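Local structure of arabinose metabolism transcriptional repressor (Bacillus subtilis, 5D4S) at residues 23-28 with 64-69. The protein binds operator DNA through a GntR-family winged helix-turn-helix domain and probably represses genes of arabinose metabolism. Numbering follows the deposited sequence.
Sequences PKYAQV and IRKAIG. With nucleotides of chain D; nucleotides of chain C.
The Y25 ring lies between K66 CE, 3.9 Å above its plane and over the centre of one face, and A26 CB, offset toward the rim on the opposite face. In its plane, at the edge, sits OP1 of DT8 of chain D, to which Y25 OH donates a hydrogen bond of 2.7 Å. K66 reaches the ring obliquely: CG lies 3.6 Å from Y25 CG, and the chain bends at chi2 (64°), which sets CD, and CE comes to lie over the ring centre. CE makes a CH-pi contact 13° off the ring normal, whereas NZ, 5.0 Å from the centroid, forms an off-centre cation-pi pair. A water accepts from K66 NZ and donates to both Y25 OH and OP2 of DT8, tying the lysine to the same phosphate. An alanine at Y25 would probably leave OP1 of DT8 without its hydroxyl donor and K66 CE without the aromatic face beneath it. Deeper in, V28 CG1 packs on A67 CB at 3.7 Å and touches I64 CD1, the two side chains crossing at about a right angle. At the helix start, K24 N and Y25 N donate to OP1 and OP2 of DA9 of chain D, while R65 NH1 hydrogen-bonds OP2 of DG9 of chain C and forms a salt bridge with E50 OE2. Segments 24-28 and 64-69, crossing at -52°, join backbone-phosphate anchoring to the DNA-reading helix of a GntR-type winged helix-turn-helix.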
ATOM      1  N   PRO B  23     -12.973  -1.666  -4.297  1.00 33.67           N
ATOM      2  CA  PRO B  23     -12.715  -0.520  -3.437  1.00 27.71           C
ATOM      3  C   PRO B  23     -12.151   0.626  -4.276  1.00 31.57           C
ATOM      4  O   PRO B  23     -11.551   0.364  -5.319  1.00 31.25           O
ATOM      5  CB  PRO B  23     -11.654  -1.043  -2.441  1.00 31.16           C
ATOM      6  CG  PRO B  23     -11.718  -2.521  -2.542  1.00 38.51           C
ATOM      7  CD  PRO B  23     -12.135  -2.825  -3.945  1.00 41.61           C
ATOM      8  N   LYS B  24     -12.340   1.862  -3.834  1.00 24.08           N
ATOM      9  CA  LYS B  24     -11.815   3.018  -4.565  1.00 33.12           C
ATOM     10  C   LYS B  24     -10.313   2.940  -4.891  1.00 31.31           C
ATOM     11  O   LYS B  24      -9.898   3.314  -6.010  1.00 26.48           O
ATOM     12  CB  LYS B  24     -12.107   4.290  -3.771  1.00 33.57           C
ATOM     13  CG  LYS B  24     -13.604   4.633  -3.705  1.00 33.64           C
ATOM     14  CD  LYS B  24     -13.782   5.941  -2.940  1.00 44.44           C
ATOM     15  CE  LYS B  24     -15.232   6.187  -2.609  1.00 53.64           C
ATOM     16  NZ  LYS B  24     -16.075   5.906  -3.789  1.00 52.66           N
ATOM     17  N   TYR B  25      -9.490   2.467  -3.946  1.00 28.19           N
ATOM     18  CA  TYR B  25      -8.039   2.434  -4.199  1.00 27.16           C
ATOM     19  C   TYR B  25      -7.763   1.453  -5.335  1.00 30.86           C
ATOM     20  O   TYR B  25      -6.872   1.675  -6.145  1.00 27.49           O
ATOM     21  CB  TYR B  25      -7.218   2.046  -2.934  1.00 27.49           C
ATOM     22  CG  TYR B  25      -7.281   0.577  -2.583  1.00 30.07           C
ATOM     23  CD1 TYR B  25      -6.416  -0.345  -3.168  1.00 30.82           C
ATOM     24  CD2 TYR B  25      -8.215   0.105  -1.673  1.00 27.66           C
ATOM     25  CE1 TYR B  25      -6.502  -1.700  -2.865  1.00 30.88           C
ATOM     26  CE2 TYR B  25      -8.306  -1.237  -1.364  1.00 29.64           C
ATOM     27  CZ  TYR B  25      -7.450  -2.133  -1.955  1.00 35.15           C
ATOM     28  OH  TYR B  25      -7.546  -3.469  -1.625  1.00 36.35           O
ATOM     29  N   ALA B  26      -8.546   0.378  -5.405  1.00 24.63           N
ATOM     30  CA  ALA B  26      -8.373  -0.614  -6.462  1.00 28.96           C
ATOM     31  C   ALA B  26      -8.774  -0.051  -7.831  1.00 34.10           C
ATOM     32  O   ALA B  26      -8.135  -0.345  -8.843  1.00 31.35           O
ATOM     33  CB  ALA B  26      -9.188  -1.885  -6.147  1.00 30.64           C
ATOM     34  N   GLN B  27      -9.842   0.743  -7.863  1.00 32.85           N
ATOM     35  CA  GLN B  27     -10.261   1.374  -9.111  1.00 34.35           C
ATOM     36  C   GLN B  27      -9.195   2.370  -9.583  1.00 29.61           C
ATOM     37  O   GLN B  27      -8.895   2.452 -10.779  1.00 35.91           O
ATOM     38  CB  GLN B  27     -11.604   2.075  -8.937  1.00 30.47           C
ATOM     39  CG  GLN B  27     -12.715   1.117  -8.552  1.00 38.49           C
ATOM     40  CD  GLN B  27     -14.036   1.821  -8.328  1.00 47.10           C
ATOM     41  OE1 GLN B  27     -14.466   2.636  -9.146  1.00 46.96           O
ATOM     42  NE2 GLN B  27     -14.700   1.498  -7.221  1.00 46.33           N
ATOM     43  N   VAL B  28      -8.620   3.111  -8.644  1.00 29.39           N
ATOM     44  CA  VAL B  28      -7.579   4.072  -9.004  1.00 24.58           C
ATOM     45  C   VAL B  28      -6.367   3.316  -9.540  1.00 31.61           C
ATOM     46  O   VAL B  28      -5.806   3.700 -10.566  1.00 33.18           O
ATOM     47  CB  VAL B  28      -7.191   4.949  -7.827  1.00 29.50           C
ATOM     48  CG1 VAL B  28      -5.956   5.762  -8.165  1.00 31.85           C
ATOM     49  CG2 VAL B  28      -8.346   5.873  -7.479  1.00 28.31           C
ATOM     50  N   ILE B  64      -5.098   7.686  -2.743  1.00 26.33           N
ATOM     51  CA  ILE B  64      -4.148   7.786  -3.848  1.00 22.23           C
ATOM     52  C   ILE B  64      -2.837   7.099  -3.470  1.00 22.99           C
ATOM     53  O   ILE B  64      -2.246   6.369  -4.273  1.00 23.96           O
ATOM     54  CB  ILE B  64      -3.854   9.259  -4.238  1.00 25.80           C
ATOM     55  CG1 ILE B  64      -5.081   9.921  -4.873  1.00 22.56           C
ATOM     56  CG2 ILE B  64      -2.665   9.337  -5.204  1.00 30.40           C
ATOM     57  CD1 ILE B  64      -5.628   9.169  -6.107  1.00 21.54           C
ATOM     58  N   ARG B  65      -2.400   7.316  -2.235  1.00 23.19           N
ATOM     59  CA  ARG B  65      -1.127   6.771  -1.783  1.00 23.97           C
ATOM     60  C   ARG B  65      -1.193   5.259  -1.637  1.00 24.39           C
ATOM     61  O   ARG B  65      -0.217   4.567  -1.890  1.00 26.04           O
ATOM     62  CB  ARG B  65      -0.694   7.426  -0.465  1.00 23.87           C
ATOM     63  CG  ARG B  65      -0.067   8.847  -0.706  1.00 18.00           C
ATOM     64  CD  ARG B  65       0.559   9.391   0.567  1.00 20.37           C
ATOM     65  NE  ARG B  65       1.633   8.504   0.988  1.00 26.49           N
ATOM     66  CZ  ARG B  65       2.848   8.511   0.450  1.00 30.33           C
ATOM     67  NH1 ARG B  65       3.150   9.390  -0.502  1.00 29.26           N
ATOM     68  NH2 ARG B  65       3.757   7.647   0.867  1.00 29.59           N
ATOM     69  N   LYS B  66      -2.337   4.744  -1.223  1.00 23.79           N
ATOM     70  CA  LYS B  66      -2.520   3.301  -1.198  1.00 23.13           C
ATOM     71  C   LYS B  66      -2.412   2.737  -2.625  1.00 23.58           C
ATOM     72  O   LYS B  66      -1.676   1.769  -2.860  1.00 30.49           O
ATOM     73  CB  LYS B  66      -3.860   2.968  -0.545  1.00 23.77           C
ATOM     74  CG  LYS B  66      -4.372   1.521  -0.737  1.00 29.08           C
ATOM     75  CD  LYS B  66      -3.467   0.508  -0.078  1.00 30.21           C
ATOM     76  CE  LYS B  66      -4.249  -0.787   0.195  1.00 33.17           C
ATOM     77  NZ  LYS B  66      -3.349  -1.930   0.392  1.00 38.86           N
ATOM     78  N   ALA B  67      -3.117   3.342  -3.582  1.00 23.86           N
ATOM     79  CA  ALA B  67      -3.036   2.863  -4.966  1.00 23.46           C
ATOM     80  C   ALA B  67      -1.615   2.875  -5.528  1.00 24.55           C
ATOM     81  O   ALA B  67      -1.112   1.886  -6.111  1.00 27.89           O
ATOM     82  CB  ALA B  67      -3.949   3.697  -5.871  1.00 25.43           C
ATOM     83  N   ILE B  68      -0.972   4.018  -5.370  1.00 27.41           N
ATOM     84  CA  ILE B  68       0.362   4.186  -5.903  1.00 27.68           C
ATOM     85  C   ILE B  68       1.333   3.262  -5.191  1.00 28.67           C
ATOM     86  O   ILE B  68       2.190   2.650  -5.822  1.00 33.55           O
ATOM     87  CB  ILE B  68       0.810   5.649  -5.799  1.00 27.88           C
ATOM     88  CG1 ILE B  68       0.076   6.472  -6.866  1.00 25.49           C
ATOM     89  CG2 ILE B  68       2.326   5.759  -5.965  1.00 32.41           C
ATOM     90  CD1 ILE B  68       0.300   7.972  -6.757  1.00 34.87           C
ATOM     91  N   GLY B  69       1.170   3.121  -3.882  1.00 28.53           N
ATOM     92  CA  GLY B  69       2.036   2.258  -3.099  1.00 32.16           C
ATOM     93  C   GLY B  69       1.953   0.819  -3.573  1.00 31.12           C
ATOM     94  O   GLY B  69       2.975   0.141  -3.697  1.00 32.23           O
TER
ATOM     95  P    DA D   9     -12.023   2.291  -0.466  1.00 30.79           P
ATOM     96  OP1  DA D   9     -13.230   2.442  -1.307  1.00 29.63           O
ATOM     97  OP2  DA D   9     -10.681   2.163  -1.081  1.00 27.63           O
ATOM     98  O5'  DA D   9     -11.975   3.578   0.457  1.00 24.80           O
ATOM     99  C5'  DA D   9     -13.155   4.043   1.056  1.00 29.63           C
ATOM    100  C4'  DA D   9     -12.834   5.198   1.947  1.00 28.31           C
ATOM    101  O4'  DA D   9     -12.214   4.712   3.161  1.00 29.11           O
ATOM    102  C3'  DA D   9     -11.806   6.200   1.351  1.00 24.94           C
ATOM    103  O3'  DA D   9     -12.392   7.444   1.283  1.00 33.14           O
ATOM    104  C2'  DA D   9     -10.684   6.200   2.365  1.00 29.44           C
ATOM    105  C1'  DA D   9     -11.407   5.736   3.612  1.00 30.33           C
ATOM    106  N9   DA D   9     -10.507   5.254   4.649  1.00 27.06           N
ATOM    107  C8   DA D   9      -9.488   4.357   4.514  1.00 23.45           C
ATOM    108  N7   DA D   9      -8.830   4.141   5.624  1.00 28.23           N
ATOM    109  C5   DA D   9      -9.447   4.977   6.542  1.00 27.40           C
ATOM    110  C6   DA D   9      -9.213   5.224   7.911  1.00 28.63           C
ATOM    111  N6   DA D   9      -8.236   4.632   8.614  1.00 26.53           N
ATOM    112  N1   DA D   9     -10.014   6.109   8.528  1.00 31.34           N
ATOM    113  C2   DA D   9     -10.987   6.710   7.829  1.00 34.91           C
ATOM    114  N3   DA D   9     -11.298   6.566   6.542  1.00 31.91           N
ATOM    115  C4   DA D   9     -10.475   5.674   5.952  1.00 28.57           C
ATOM    116  P    DT D   8      -8.908  -3.306   1.675  1.00 31.45           P
ATOM    117  OP1  DT D   8      -9.353  -3.855   0.363  1.00 31.72           O
ATOM    118  OP2  DT D   8      -7.490  -2.968   1.950  1.00 32.40           O
ATOM    119  O5'  DT D   8      -9.800  -2.023   1.913  1.00 25.89           O
ATOM    120  C5'  DT D   8     -11.186  -2.112   1.659  1.00 27.42           C
ATOM    121  C4'  DT D   8     -11.851  -0.801   1.953  1.00 27.68           C
ATOM    122  O4'  DT D   8     -11.716  -0.522   3.355  1.00 30.52           O
ATOM    123  C3'  DT D   8     -11.252   0.412   1.215  1.00 25.83           C
ATOM    124  O3'  DT D   8     -12.300   1.104   0.573  1.00 28.44           O
ATOM    125  C2'  DT D   8     -10.621   1.250   2.343  1.00 30.69           C
ATOM    126  C1'  DT D   8     -11.498   0.851   3.520  1.00 32.28           C
ATOM    127  N1   DT D   8     -10.883   1.062   4.864  1.00 28.12           N
ATOM    128  C2   DT D   8     -11.556   1.827   5.776  1.00 31.88           C
ATOM    129  O2   DT D   8     -12.632   2.347   5.544  1.00 31.35           O
ATOM    130  N3   DT D   8     -10.939   1.959   6.976  1.00 30.93           N
ATOM    131  C4   DT D   8      -9.745   1.407   7.366  1.00 29.50           C
ATOM    132  O4   DT D   8      -9.284   1.592   8.484  1.00 29.19           O
ATOM    133  C5   DT D   8      -9.079   0.607   6.365  1.00 31.08           C
ATOM    134  C7   DT D   8      -7.760  -0.031   6.664  1.00 30.48           C
ATOM    135  C6   DT D   8      -9.675   0.474   5.171  1.00 22.92           C
TER
ATOM    136  P    DG C   9       6.912   8.842  -1.669  1.00 29.15           P
ATOM    137  OP1  DG C   9       7.937   7.860  -2.068  1.00 26.21           O
ATOM    138  OP2  DG C   9       5.478   8.485  -1.746  1.00 27.23           O
ATOM    139  O5'  DG C   9       7.260   9.371  -0.221  1.00 28.18           O
ATOM    140  C5'  DG C   9       8.625   9.576   0.122  1.00 27.57           C
ATOM    141  C4'  DG C   9       8.791   9.598   1.606  1.00 26.44           C
ATOM    142  O4'  DG C   9       8.229  10.836   2.132  1.00 27.13           O
ATOM    143  C3'  DG C   9       8.074   8.444   2.312  1.00 27.71           C
ATOM    144  O3'  DG C   9       8.948   7.883   3.285  1.00 32.28           O
ATOM    145  C2'  DG C   9       6.836   9.100   2.920  1.00 24.54           C
ATOM    146  C1'  DG C   9       7.257  10.554   3.115  1.00 25.89           C
ATOM    147  N9   DG C   9       6.147  11.508   2.952  1.00 27.90           N
ATOM    148  C8   DG C   9       5.313  11.651   1.863  1.00 25.57           C
ATOM    149  N7   DG C   9       4.419  12.601   2.013  1.00 26.91           N
ATOM    150  C5   DG C   9       4.683  13.118   3.277  1.00 25.08           C
ATOM    151  C6   DG C   9       4.044  14.165   4.001  1.00 25.11           C
ATOM    152  O6   DG C   9       3.091  14.875   3.658  1.00 30.64           O
ATOM    153  N1   DG C   9       4.632  14.361   5.248  1.00 24.15           N
ATOM    154  C2   DG C   9       5.704  13.639   5.729  1.00 33.97           C
ATOM    155  N2   DG C   9       6.142  13.960   6.947  1.00 35.25           N
ATOM    156  N3   DG C   9       6.309  12.672   5.065  1.00 31.16           N
ATOM    157  C4   DG C   9       5.744  12.455   3.858  1.00 32.59           C
TER
HETATM  158  O   HOH W   1      -5.050  -3.977   0.398  1.00 44.65           O